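Local coordinates for methylglyoxal reductase (NADPH-dependent) (Candida albicans SC5314, PDB 6KWS), which probably reduces methylglyoxal with NADPH as the electron donor, as a member of the dihydroflavonol-4-reductase branch of the Rossmann-fold epimerase/dehydratase family, at residues A[129-133]-A[134-138]; A[156-159]-A[160-164]; A[205-208]-A[209-213]; A[266-270]-A[271-275]; A[325-328]-A[329-333]. The protein carries 1 engineered substitution. All blocks are in the same frame, centred on the assembly; numbering follows the deposited sequence.

Overall arrangement
The five local contacts are helix starts (contacts 1, 2 and 4), an irregular loop (contact 3) and a mid-helix turn (contact 5), following one another in number order along the chain. Contacts 1 and 2 lie on one side of the molecule with centres about 15 Å apart, the first in the excursion after strand 120-124 and the second at the start of helix 160-181, which carries the NADPH-binding Lys168. Contacts 3, 4 and 5 gather around helix 323-337: contact 5 is a stretch of that helix, Ile207 of contact 3 packs on its Gln333, and Leu273 of contact 4 on its Val327. Of these three, contact 4 alone touches contact 1, through the Glu136–Arg267 salt bridge.

Contact 1 of 5, residues A[129-133]-A[134-138]; sequences AISTA and SKEAD
Thr132 and Lys135 bring their CA atoms to 5.3 Å where the loop 129-133 winds into the short helix 133-136. The carbonyl of Thr132, the N-cap residue, closes the first turn: Glu136 N meets Thr132 O at 2.9 Å in a nearly straight bond (167°), and Lys135 N adds a weak, bent one. Ala137 N donates to Ala133 O at 3.2 Å, tilted out of the carbonyl plane, and Ala137 then leaves the helical conformation.

The side chains add little polar bonding within the turn. Thr132 holds its methyl CG2 anti to the backbone N (chi1 -51° for OG1), which lays that methyl 4.1 Å from Ser134 OG, while OG1 turns to Glu150 N instead of capping the helix. On Glu136, OE2 passes 4.3 Å from Ser131 CB and accepts from Tyr127 OH, and OE1 forms a salt bridge with Arg267. Ser131 OG bonds to Arg165, and Lys135 NZ forms a salt bridge with Asp147.

Hydrogen bonds within the turn all run to main-chain carbonyls; the hydroxyls of Ser131 and Thr132 and the charges of Lys135 and Glu136 go to outside partners, tying this short helix to helix 160-181, strand 260-269 and residues 147-150.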
loop_
_atom_site.group_PDB
_atom_site.type_symbol
_atom_site.label_atom_id
_atom_site.label_comp_id
_atom_site.label_asym_id
_atom_site.label_seq_id
_atom_site.Cartn_x
_atom_site.Cartn_y
_atom_site.Cartn_z
ATOM N N ALA A 129 -5.766 4.500 -8.505
ATOM C CA ALA A 129 -6.638 5.667 -8.535
ATOM C C ALA A 129 -6.073 6.778 -9.404
ATOM O O ALA A 129 -6.781 7.752 -9.692
ATOM C CB ALA A 129 -6.891 6.194 -7.121
ATOM N N ILE A 130 -4.827 6.650 -9.844
ATOM C CA ILE A 130 -4.198 7.662 -10.673
ATOM C C ILE A 130 -4.316 7.343 -12.163
ATOM O O ILE A 130 -4.548 8.241 -12.972
ATOM C CB ILE A 130 -2.726 7.839 -10.259
ATOM C CG1 ILE A 130 -2.637 8.352 -8.818
ATOM C CG2 ILE A 130 -2.071 8.799 -11.200
ATOM C CD1 ILE A 130 -1.248 8.858 -8.414
ATOM N N SER A 131 -4.169 6.080 -12.567
ATOM C CA SER A 131 -3.914 5.771 -13.968
ATOM C C SER A 131 -5.117 5.093 -14.624
ATOM O O SER A 131 -5.572 4.033 -14.175
ATOM C CB SER A 131 -2.656 4.916 -14.112
ATOM O OG SER A 131 -2.847 3.633 -13.574
ATOM N N THR A 132 -5.609 5.711 -15.696
ATOM C CA THR A 132 -6.590 5.084 -16.573
ATOM C C THR A 132 -5.902 4.009 -17.418
ATOM O O THR A 132 -4.811 4.238 -17.953
ATOM C CB THR A 132 -7.223 6.161 -17.464
ATOM O OG1 THR A 132 -7.686 7.248 -16.648
ATOM C CG2 THR A 132 -8.373 5.612 -18.234
ATOM N N ALA A 133 -6.532 2.833 -17.533
ATOM C CA ALA A 133 -5.903 1.725 -18.250
ATOM C C ALA A 133 -5.405 2.145 -19.631
ATOM O O ALA A 133 -4.282 1.806 -20.025
ATOM C CB ALA A 133 -6.869 0.546 -18.369
ATOM N N SER A 134 -6.223 2.890 -20.386
ATOM C CA SER A 134 -5.809 3.272 -21.738
ATOM C C SER A 134 -4.577 4.173 -21.713
ATOM O O SER A 134 -3.747 4.119 -22.628
ATOM C CB SER A 134 -6.947 3.976 -22.468
ATOM O OG SER A 134 -7.004 5.342 -22.076
ATOM N N LYS A 135 -4.435 4.999 -20.678
ATOM C CA LYS A 135 -3.258 5.852 -20.586
ATOM C C LYS A 135 -2.014 5.070 -20.172
ATOM O O LYS A 135 -0.936 5.274 -20.748
ATOM C CB LYS A 135 -3.508 6.997 -19.605
ATOM C CG LYS A 135 -3.127 8.315 -20.183
ATOM C CD LYS A 135 -2.236 9.098 -19.279
ATOM C CE LYS A 135 -2.955 10.366 -18.857
ATOM N NZ LYS A 135 -2.232 11.584 -19.280
ATOM N N GLU A 136 -2.142 4.181 -19.179
ATOM C CA GLU A 136 -1.000 3.402 -18.703
ATOM C C GLU A 136 -0.378 2.572 -19.823
ATOM O O GLU A 136 0.837 2.319 -19.820
ATOM C CB GLU A 136 -1.442 2.500 -17.543
ATOM C CG GLU A 136 -0.462 1.403 -17.160
ATOM C CD GLU A 136 0.549 1.859 -16.115
ATOM O OE1 GLU A 136 1.116 1.008 -15.385
ATOM O OE2 GLU A 136 0.781 3.080 -16.027
ATOM N N ALA A 137 -1.183 2.167 -20.801
ATOM C CA ALA A 137 -0.722 1.355 -21.912
ATOM C C ALA A 137 -0.167 2.176 -23.070
ATOM O O ALA A 137 0.106 1.599 -24.129
ATOM C CB ALA A 137 -1.863 0.465 -22.412
ATOM N N ASP A 138 -0.009 3.502 -22.908
ATOM C CA ASP A 138 0.387 4.405 -23.991
ATOM C C ASP A 138 1.835 4.841 -23.762
ATOM O O ASP A 138 2.116 5.653 -22.871
ATOM C CB ASP A 138 -0.561 5.612 -24.082
ATOM C CG ASP A 138 -0.134 6.646 -25.162
ATOM O OD1 ASP A 138 0.751 6.330 -26.004
ATOM O OD2 ASP A 138 -0.690 7.779 -25.170
#

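Contact 2 of 5, residues A[156-159]-A[160-164]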
loop_
_atom_site.group_PDB
_atom_site.type_symbol
_atom_site.label_atom_id
_atom_site.label_comp_id
_atom_site.label_asym_id
_atom_site.label_seq_id
_atom_site.Cartn_x
_atom_site.Cartn_y
_atom_site.Cartn_z
ATOM N N ALA A 156 -16.612 -0.263 -13.659
ATOM C CA ALA A 156 -15.974 -0.908 -12.524
ATOM C C ALA A 156 -16.658 -2.217 -12.122
ATOM O O ALA A 156 -16.018 -3.044 -11.470
ATOM C CB ALA A 156 -15.929 0.063 -11.348
ATOM N N LEU A 157 -17.923 -2.438 -12.515
ATOM C CA LEU A 157 -18.638 -3.689 -12.251
ATOM C C LEU A 157 -18.331 -4.814 -13.241
ATOM O O LEU A 157 -18.758 -5.949 -13.001
ATOM C CB LEU A 157 -20.146 -3.463 -12.284
ATOM C CG LEU A 157 -20.707 -2.187 -11.678
ATOM C CD1 LEU A 157 -22.165 -2.153 -11.974
ATOM C CD2 LEU A 157 -20.477 -2.137 -10.180
ATOM N N LEU A 158 -17.634 -4.535 -14.346
ATOM C CA LEU A 158 -17.473 -5.527 -15.411
ATOM C C LEU A 158 -16.756 -6.782 -14.923
ATOM O O LEU A 158 -17.219 -7.900 -15.168
ATOM C CB LEU A 158 -16.735 -4.913 -16.605
ATOM C CG LEU A 158 -17.600 -3.892 -17.367
ATOM C CD1 LEU A 158 -16.842 -3.223 -18.524
ATOM C CD2 LEU A 158 -18.918 -4.531 -17.839
ATOM N N ASN A 159 -15.627 -6.631 -14.238
ATOM C CA ASN A 159 -14.812 -7.785 -13.882
ATOM C C ASN A 159 -14.027 -7.467 -12.614
ATOM O O ASN A 159 -13.835 -6.292 -12.277
ATOM C CB ASN A 159 -13.873 -8.184 -15.035
ATOM C CG ASN A 159 -12.913 -7.071 -15.438
ATOM O OD1 ASN A 159 -12.226 -6.492 -14.597
ATOM N ND2 ASN A 159 -12.851 -6.773 -16.735
ATOM N N PRO A 160 -13.578 -8.499 -11.880
ATOM C CA PRO A 160 -12.853 -8.275 -10.610
ATOM C C PRO A 160 -11.624 -7.367 -10.681
ATOM O O PRO A 160 -11.260 -6.782 -9.648
ATOM C CB PRO A 160 -12.464 -9.695 -10.195
ATOM C CG PRO A 160 -13.557 -10.539 -10.733
ATOM C CD PRO A 160 -14.057 -9.886 -12.002
ATOM N N VAL A 161 -10.951 -7.247 -11.830
ATOM C CA VAL A 161 -9.808 -6.337 -11.908
ATOM C C VAL A 161 -10.285 -4.892 -11.999
ATOM O O VAL A 161 -9.788 -4.014 -11.280
ATOM C CB VAL A 161 -8.877 -6.704 -13.086
ATOM C CG1 VAL A 161 -7.885 -5.552 -13.396
ATOM C CG2 VAL A 161 -8.108 -7.967 -12.773
ATOM N N ASN A 162 -11.244 -4.623 -12.896
ATOM C CA ASN A 162 -11.873 -3.306 -12.925
ATOM C C ASN A 162 -12.505 -2.973 -11.577
ATOM O O ASN A 162 -12.472 -1.816 -11.135
ATOM C CB ASN A 162 -12.933 -3.234 -14.028
ATOM C CG ASN A 162 -12.347 -3.076 -15.415
ATOM O OD1 ASN A 162 -11.129 -2.906 -15.600
ATOM N ND2 ASN A 162 -13.230 -3.087 -16.409
ATOM N N GLY A 163 -13.094 -3.972 -10.914
ATOM C CA GLY A 163 -13.630 -3.747 -9.581
ATOM C C GLY A 163 -12.570 -3.293 -8.594
ATOM O O GLY A 163 -12.779 -2.352 -7.823
ATOM N N TYR A 164 -11.411 -3.955 -8.606
ATOM C CA TYR A 164 -10.360 -3.590 -7.664
ATOM C C TYR A 164 -9.879 -2.169 -7.927
ATOM O O TYR A 164 -9.876 -1.325 -7.024
ATOM C CB TYR A 164 -9.203 -4.595 -7.739
ATOM C CG TYR A 164 -7.982 -4.130 -6.965
ATOM C CD1 TYR A 164 -7.874 -4.332 -5.590
ATOM C CD2 TYR A 164 -6.941 -3.464 -7.611
ATOM C CE1 TYR A 164 -6.765 -3.884 -4.884
ATOM C CE2 TYR A 164 -5.842 -3.006 -6.916
ATOM C CZ TYR A 164 -5.753 -3.211 -5.556
ATOM O OH TYR A 164 -4.630 -2.738 -4.902
#
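Asn159, the N-cap residue of helix 160-181, accepts two hydrogen bonds at the start of the helix. With its side chain, Asn159 OD1 accepts from Asn162 N at 2.7 Å, an almost straight bond (173°) that ties up an amide of the first turn. With its main chain, Asn159 O accepts from Gly163 N at 2.8 Å, the regular helical bond. The cap depends on the first torsion of Asn159: at chi1 60° the CG stands between the backbone N and the carbonyl carbon, swinging OD1 over the end of the helix.

Van der Waals packing accompanies these bonds. The CB of Asn162 lies 3.4 Å from Asn159 OD1, and the two amide groups are turned 40° from one another. Leu158 runs alongside Asn162, its CB 4.0 Å from Asn162 ND2; that amide nitrogen also has a weak bond back to Asp155 O. The methyl of Ala156 lies 3.9 Å from Asn162 O, and this alanine is also packed on Leu97 of helix 92-114.

Pro160, which has no N-H to offer, fills the first helical position. The asparagine cap thus supplies an acceptor to an N-H that would otherwise lack a helical partner, and its oxygen should interact favourably with the positive end of the dipole of the helix that bears Lys168.

Contact 3 of 5, residues A[205-208]-A[209-213]; sequences SEIK and QSLNT
Lys208 passes its aliphatic chain across the oxygen end of the Ser210 carbonyl, with CG 3.2 Å from Ser210 O and CE 3.3 Å from the same oxygen. The chain is extended at its second torsion and bends at the third (chi3 -56°), and this bend is what brings CE back toward the oxygen after CG has passed it. Farther out, the lysine crosses the side chain of Asn212 at about a right angle. A second, apolar touch is between Ile207 and Leu211, where Ile207 CG2 meets Leu211 CD2 at 4.3 Å. That leucine methyl also lies 3.7 Å from Lys208 O, and the side chain of Leu211 comes within about 7 Å of that of the NADPH-binding Phe12. No clear hydrogen bond links residues 205-208 to 209-213, and the shape of this irregular loop is probably held in good part by residues outside it.

The next shell supplies the holds. Asn219 and Glu216 of helix 216-222 both bind the loop: Gln209 O accepts from Asn219 ND2, while Glu216 OE1 is only weakly bonded to Leu211 N and Ser210 OG. Thr213 OG1, capping Ser215 N, prepares the turn into that helix. At the other end, Glu206 bonds to His40.

Residues 205-213 lie in the connection between strand 196-198 and helix 216-222. Their apolar side chains lean on helix 323-337, Ile207 touching Gln333 and Ala337, and Leu211 touching Ile334.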
loop_
_atom_site.group_PDB
_atom_site.type_symbol
_atom_site.label_atom_id
_atom_site.label_comp_id
_atom_site.label_asym_id
_atom_site.label_seq_id
_atom_site.Cartn_x
_atom_site.Cartn_y
_atom_site.Cartn_z
ATOM N N SER A 205 8.765 -14.290 10.569
ATOM C CA SER A 205 7.728 -15.145 11.137
ATOM C C SER A 205 6.502 -15.214 10.237
ATOM O O SER A 205 5.903 -16.285 10.062
ATOM C CB SER A 205 7.332 -14.616 12.517
ATOM O OG SER A 205 8.466 -14.106 13.215
ATOM N N GLU A 206 6.137 -14.079 9.635
ATOM C CA GLU A 206 4.845 -13.899 8.985
ATOM C C GLU A 206 4.692 -14.683 7.680
ATOM O O GLU A 206 3.564 -14.776 7.171
ATOM C CB GLU A 206 4.628 -12.402 8.731
ATOM C CG GLU A 206 4.687 -11.497 9.978
ATOM C CD GLU A 206 3.645 -11.879 11.047
ATOM O OE1 GLU A 206 3.931 -12.817 11.825
ATOM O OE2 GLU A 206 2.544 -11.270 11.094
ATOM N N ILE A 207 5.772 -15.259 7.137
ATOM C CA ILE A 207 5.698 -15.831 5.798
ATOM C C ILE A 207 4.890 -17.111 5.829
ATOM O O ILE A 207 5.144 -18.031 6.622
ATOM C CB ILE A 207 7.085 -16.062 5.188
ATOM C CG1 ILE A 207 7.662 -14.737 4.716
ATOM C CG2 ILE A 207 6.983 -16.938 3.976
ATOM C CD1 ILE A 207 8.486 -14.052 5.745
ATOM N N LYS A 208 3.871 -17.123 5.022
ATOM C CA LYS A 208 3.142 -18.306 4.677
ATOM C C LYS A 208 3.592 -18.761 3.307
ATOM O O LYS A 208 4.522 -18.203 2.686
ATOM C CB LYS A 208 1.643 -18.023 4.702
ATOM C CG LYS A 208 1.332 -16.590 4.282
ATOM C CD LYS A 208 -0.063 -16.128 4.669
ATOM C CE LYS A 208 -1.128 -17.045 4.107
ATOM N NZ LYS A 208 -2.436 -16.834 4.789
ATOM N N GLN A 209 2.863 -19.739 2.816
ATOM C CA GLN A 209 3.202 -20.426 1.591
ATOM C C GLN A 209 2.856 -19.614 0.374
ATOM O O GLN A 209 3.568 -19.653 -0.629
ATOM C CB GLN A 209 2.408 -21.705 1.555
ATOM C CG GLN A 209 3.014 -22.757 0.703
ATOM C CD GLN A 209 4.116 -23.380 1.528
ATOM O OE1 GLN A 209 4.286 -23.069 2.694
ATOM N NE2 GLN A 209 4.804 -24.340 0.924
ATOM N N SER A 210 1.695 -18.986 0.433
ATOM C CA SER A 210 1.163 -18.053 -0.537
ATOM C C SER A 210 1.113 -16.714 0.186
ATOM O O SER A 210 0.459 -16.591 1.229
ATOM C CB SER A 210 -0.226 -18.496 -0.992
ATOM O OG SER A 210 -0.531 -17.938 -2.251
ATOM N N LEU A 211 1.890 -15.750 -0.293
ATOM C CA LEU A 211 1.801 -14.399 0.246
ATOM C C LEU A 211 0.441 -13.818 -0.111
ATOM O O LEU A 211 -0.046 -13.967 -1.240
ATOM C CB LEU A 211 2.928 -13.508 -0.290
ATOM C CG LEU A 211 4.396 -13.962 -0.192
ATOM C CD1 LEU A 211 5.326 -12.764 -0.140
ATOM C CD2 LEU A 211 4.637 -14.871 1.000
ATOM N N ASN A 212 -0.192 -13.180 0.864
ATOM C CA ASN A 212 -1.453 -12.511 0.580
ATOM C C ASN A 212 -1.244 -11.097 0.026
ATOM O O ASN A 212 -2.224 -10.406 -0.283
ATOM C CB ASN A 212 -2.336 -12.506 1.842
ATOM C CG ASN A 212 -3.017 -13.871 2.093
ATOM O OD1 ASN A 212 -3.216 -14.669 1.166
ATOM N ND2 ASN A 212 -3.379 -14.132 3.352
ATOM N N THR A 213 0.021 -10.689 -0.161
ATOM C CA THR A 213 0.427 -9.363 -0.597
ATOM C C THR A 213 0.736 -9.355 -2.092
ATOM O O THR A 213 0.508 -10.328 -2.819
ATOM C CB THR A 213 1.669 -8.868 0.167
ATOM O OG1 THR A 213 2.869 -9.330 -0.486
ATOM C CG2 THR A 213 1.672 -9.349 1.623
#

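Contact 4 of 5, residues A[266-270]-A[271-275]; sequences GRFTS and QSLVD
Thr269 and Ser272 form a capping box where strand 266-269 turns into helix 270-280, the two short axes running at 84° to each other. The strong half of the box is the bond from Thr269 N to Ser272 OG, 3.1 Å long and straight (170°). The threonine hydroxyl, Thr269 OG1, accepts weakly from Gln271 N at 3.1 Å, one residue earlier than in the classic box. It reaches that amide because chi1 of 84° sets OG1 between the backbone N and the carbonyl carbon.

The carbonyls serve the next amides. Thr269 O takes weak bonds from Ser272 N and Leu273 N, whereas Ser270 O receives a well-aligned bond from Val274 N at 3.0 Å. The amides of residues 271 to 274 thus find acceptors here although the contact is buried. Ser272 OG has a further, weak link to Asp296, and Asp275 OD2 accepts from Gly294 N. Gln271 is fixed at both ends of its amide: NE2 donates to Val290 O and OE1 meets Glu292 N weakly.

Apolar packing completes the contact. Phe268 sets its ring edge-to-face with Phe198, and Leu273 rests on Ile217 and Ile218 of helix 216-222; the leucine's CD1 reaches Phe268 CD2 at 4.2 Å. Within the helix, Gln271 NE2 also donates to Asp275 OD1 at 2.7 Å, coming from above the carboxylate plane.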
loop_
_atom_site.group_PDB
_atom_site.type_symbol
_atom_site.label_atom_id
_atom_site.label_comp_id
_atom_site.label_asym_id
_atom_site.label_seq_id
_atom_site.Cartn_x
_atom_site.Cartn_y
_atom_site.Cartn_z
ATOM N N GLY A 266 9.882 2.426 -10.234
ATOM C CA GLY A 266 10.294 2.006 -11.550
ATOM C C GLY A 266 9.298 1.037 -12.142
ATOM O O GLY A 266 8.189 0.863 -11.638
ATOM N N ARG A 267 9.725 0.409 -13.224
ATOM C CA ARG A 267 8.870 -0.459 -14.010
ATOM C C ARG A 267 9.431 -1.874 -13.976
ATOM O O ARG A 267 10.635 -2.080 -13.790
ATOM C CB ARG A 267 8.771 0.055 -15.453
ATOM C CG ARG A 267 8.088 1.390 -15.578
ATOM C CD ARG A 267 6.660 1.320 -15.056
ATOM N NE ARG A 267 5.769 2.235 -15.774
ATOM C CZ ARG A 267 4.438 2.140 -15.785
ATOM N NH1 ARG A 267 3.828 1.161 -15.120
ATOM N NH2 ARG A 267 3.711 3.019 -16.472
ATOM N N PHE A 268 8.549 -2.856 -14.131
ATOM C CA PHE A 268 8.998 -4.243 -14.205
ATOM C C PHE A 268 8.089 -5.020 -15.145
ATOM O O PHE A 268 6.920 -4.662 -15.350
ATOM C CB PHE A 268 8.980 -4.937 -12.837
ATOM C CG PHE A 268 7.609 -5.341 -12.405
ATOM C CD1 PHE A 268 6.740 -4.408 -11.851
ATOM C CD2 PHE A 268 7.160 -6.635 -12.600
ATOM C CE1 PHE A 268 5.443 -4.769 -11.477
ATOM C CE2 PHE A 268 5.878 -7.000 -12.237
ATOM C CZ PHE A 268 5.015 -6.069 -11.673
ATOM N N THR A 269 8.639 -6.098 -15.699
ATOM C CA THR A 269 7.846 -7.223 -16.173
ATOM C C THR A 269 8.287 -8.477 -15.430
ATOM O O THR A 269 9.278 -8.471 -14.698
ATOM C CB THR A 269 7.978 -7.442 -17.682
ATOM O OG1 THR A 269 9.148 -8.229 -17.945
ATOM C CG2 THR A 269 8.060 -6.121 -18.410
ATOM N N SER A 270 7.538 -9.564 -15.607
ATOM C CA SER A 270 7.918 -10.799 -14.933
ATOM C C SER A 270 9.312 -11.234 -15.336
ATOM O O SER A 270 10.050 -11.790 -14.515
ATOM C CB SER A 270 6.919 -11.905 -15.232
ATOM O OG SER A 270 5.739 -11.674 -14.502
ATOM N N GLN A 271 9.700 -10.969 -16.582
ATOM C CA GLN A 271 11.051 -11.312 -17.001
ATOM C C GLN A 271 12.088 -10.534 -16.196
ATOM O O GLN A 271 13.176 -11.053 -15.916
ATOM C CB GLN A 271 11.209 -11.062 -18.503
ATOM C CG GLN A 271 12.565 -11.435 -19.036
ATOM C CD GLN A 271 12.779 -12.940 -19.109
ATOM O OE1 GLN A 271 12.031 -13.663 -19.780
ATOM N NE2 GLN A 271 13.814 -13.418 -18.423
ATOM N N SER A 272 11.762 -9.302 -15.792
ATOM C CA SER A 272 12.673 -8.554 -14.938
ATOM C C SER A 272 12.957 -9.328 -13.668
ATOM O O SER A 272 14.108 -9.416 -13.226
ATOM C CB SER A 272 12.076 -7.196 -14.594
ATOM O OG SER A 272 11.701 -6.510 -15.766
ATOM N N LEU A 273 11.914 -9.919 -13.082
ATOM C CA LEU A 273 12.062 -10.624 -11.815
ATOM C C LEU A 273 12.824 -11.925 -11.996
ATOM O O LEU A 273 13.735 -12.232 -11.220
ATOM C CB LEU A 273 10.685 -10.881 -11.220
ATOM C CG LEU A 273 9.782 -9.658 -11.204
ATOM C CD1 LEU A 273 8.450 -10.026 -10.573
ATOM C CD2 LEU A 273 10.465 -8.507 -10.460
ATOM N N VAL A 274 12.444 -12.708 -13.014
ATOM C CA VAL A 274 13.169 -13.927 -13.376
ATOM C C VAL A 274 14.665 -13.653 -13.492
ATOM O O VAL A 274 15.485 -14.305 -12.832
ATOM C CB VAL A 274 12.615 -14.518 -14.681
ATOM C CG1 VAL A 274 13.437 -15.720 -15.090
ATOM C CG2 VAL A 274 11.154 -14.899 -14.492
ATOM N N ASP A 275 15.036 -12.660 -14.312
ATOM C CA ASP A 275 16.448 -12.325 -14.517
ATOM C C ASP A 275 17.166 -12.032 -13.201
ATOM O O ASP A 275 18.280 -12.525 -12.972
ATOM C CB ASP A 275 16.586 -11.127 -15.461
ATOM C CG ASP A 275 16.282 -11.476 -16.923
ATOM O OD1 ASP A 275 16.190 -12.689 -17.254
ATOM O OD2 ASP A 275 16.140 -10.526 -17.744
#

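Contact 5 of 5, residues A[325-328]-A[329-333]; sequences QSVY and DTVEQ
Ser326 O is gripped by two groups of Thr330. The hydroxyl Thr330 OG1 donates to it at 2.6 Å, and Thr330 N at 3.1 Å, the two donors approaching from opposite faces of the carbonyl plane. The hydroxyl can do this because it sits beside its own backbone N, anti to the carbonyl carbon (chi1 -53°), which points it back down the helix.

Three further backbone bonds carry the turn onward, Asp329 N to Gln325 O, Val331 N to Val327 O and Glu332 N to Tyr328 O, all 2.8-2.9 Å long and close to straight.

Tyr328 extends away from the helix, its CG anti to the backbone N, and meets two carboxylates. Asp329 OD1 lies at the edge of the ring and in its plane, 3.7 Å from Tyr328 CD2, the planes of the two groups being 64° apart. Glu332 crosses the tyrosine side chain at a slant, with OE2 4.0 Å from Tyr328 CE2 and its carboxylate turned 29° from the ring. Asp329 OD2 is engaged in a salt bridge to Arg241.

On the buried face Val327 and Val331 stand side by side, Val327 CG1 meeting Val331 CG2 at 4.2 Å. Val331 also packs on Ile277 and Ile218; Ser326 OG bonds to Asp239. The result is an amphipathic alpha-helix with a threonine side chain bonded back to its own helix, laid against helices 270-280 and 216-222 at the C-terminal end of this Rossmann-type reductase.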
loop_
_atom_site.group_PDB
_atom_site.type_symbol
_atom_site.label_atom_id
_atom_site.label_comp_id
_atom_site.label_asym_id
_atom_site.label_seq_id
_atom_site.Cartn_x
_atom_site.Cartn_y
_atom_site.Cartn_z
ATOM N N GLN A 325 17.567 -4.800 -5.178
ATOM C CA GLN A 325 17.513 -4.880 -3.723
ATOM C C GLN A 325 16.160 -5.392 -3.265
ATOM O O GLN A 325 16.069 -6.329 -2.464
ATOM C CB GLN A 325 17.800 -3.518 -3.095
ATOM C CG GLN A 325 18.960 -2.824 -3.723
ATOM C CD GLN A 325 19.238 -1.480 -3.114
ATOM O OE1 GLN A 325 18.500 -0.515 -3.344
ATOM N NE2 GLN A 325 20.313 -1.397 -2.335
ATOM N N SER A 326 15.094 -4.792 -3.789
ATOM C CA SER A 326 13.752 -5.128 -3.345
ATOM C C SER A 326 13.438 -6.588 -3.635
ATOM O O SER A 326 12.947 -7.318 -2.763
ATOM C CB SER A 326 12.748 -4.197 -4.023
ATOM O OG SER A 326 11.480 -4.269 -3.390
ATOM N N VAL A 327 13.731 -7.038 -4.858
ATOM C CA VAL A 327 13.463 -8.431 -5.209
ATOM C C VAL A 327 14.299 -9.366 -4.354
ATOM O O VAL A 327 13.789 -10.364 -3.823
ATOM C CB VAL A 327 13.711 -8.668 -6.707
ATOM C CG1 VAL A 327 13.683 -10.156 -7.013
ATOM C CG2 VAL A 327 12.673 -7.945 -7.505
ATOM N N TYR A 328 15.589 -9.045 -4.193
ATOM C CA TYR A 328 16.501 -9.888 -3.423
ATOM C C TYR A 328 16.054 -10.001 -1.981
ATOM O O TYR A 328 15.919 -11.111 -1.447
ATOM C CB TYR A 328 17.922 -9.327 -3.471
ATOM C CG TYR A 328 18.914 -10.149 -2.690
ATOM C CD1 TYR A 328 19.498 -11.276 -3.255
ATOM C CD2 TYR A 328 19.275 -9.803 -1.388
ATOM C CE1 TYR A 328 20.412 -12.028 -2.554
ATOM C CE2 TYR A 328 20.188 -10.553 -0.680
ATOM C CZ TYR A 328 20.754 -11.669 -1.269
ATOM O OH TYR A 328 21.675 -12.444 -0.592
ATOM N N ASP A 329 15.825 -8.853 -1.329
ATOM C CA ASP A 329 15.387 -8.877 0.057
ATOM C C ASP A 329 14.119 -9.690 0.215
ATOM O O ASP A 329 13.920 -10.329 1.251
ATOM C CB ASP A 329 15.162 -7.462 0.569
ATOM C CG ASP A 329 16.434 -6.672 0.690
ATOM O OD1 ASP A 329 17.533 -7.258 0.578
ATOM O OD2 ASP A 329 16.332 -5.448 0.912
ATOM N N THR A 330 13.263 -9.705 -0.804
ATOM C CA THR A 330 12.009 -10.442 -0.704
ATOM C C THR A 330 12.248 -11.939 -0.832
ATOM O O THR A 330 11.746 -12.733 -0.023
ATOM C CB THR A 330 11.036 -9.972 -1.790
ATOM O OG1 THR A 330 10.897 -8.553 -1.729
ATOM C CG2 THR A 330 9.663 -10.622 -1.636
ATOM N N VAL A 331 12.976 -12.338 -1.877
ATOM C CA VAL A 331 13.229 -13.753 -2.094
ATOM C C VAL A 331 14.028 -14.329 -0.930
ATOM O O VAL A 331 13.725 -15.427 -0.436
ATOM C CB VAL A 331 13.948 -13.969 -3.442
ATOM C CG1 VAL A 331 14.338 -15.451 -3.614
ATOM C CG2 VAL A 331 13.073 -13.517 -4.579
ATOM N N GLU A 332 15.065 -13.600 -0.483
ATOM C CA GLU A 332 15.895 -14.065 0.624
ATOM C C GLU A 332 15.024 -14.421 1.810
ATOM O O GLU A 332 15.143 -15.503 2.397
ATOM C CB GLU A 332 16.907 -12.987 1.015
ATOM C CG GLU A 332 18.214 -13.534 1.593
ATOM C CD GLU A 332 18.922 -12.553 2.548
ATOM O OE1 GLU A 332 19.991 -12.925 3.104
ATOM O OE2 GLU A 332 18.409 -11.420 2.752
ATOM N N GLN A 333 14.088 -13.532 2.133
ATOM C CA GLN A 333 13.207 -13.758 3.265
ATOM C C GLN A 333 12.360 -15.000 3.058
ATOM O O GLN A 333 12.297 -15.862 3.927
ATOM C CB GLN A 333 12.344 -12.530 3.469
ATOM C CG GLN A 333 11.711 -12.426 4.817
ATOM C CD GLN A 333 10.676 -11.334 4.847
ATOM O OE1 GLN A 333 9.958 -11.116 3.870
ATOM N NE2 GLN A 333 10.605 -10.621 5.955
#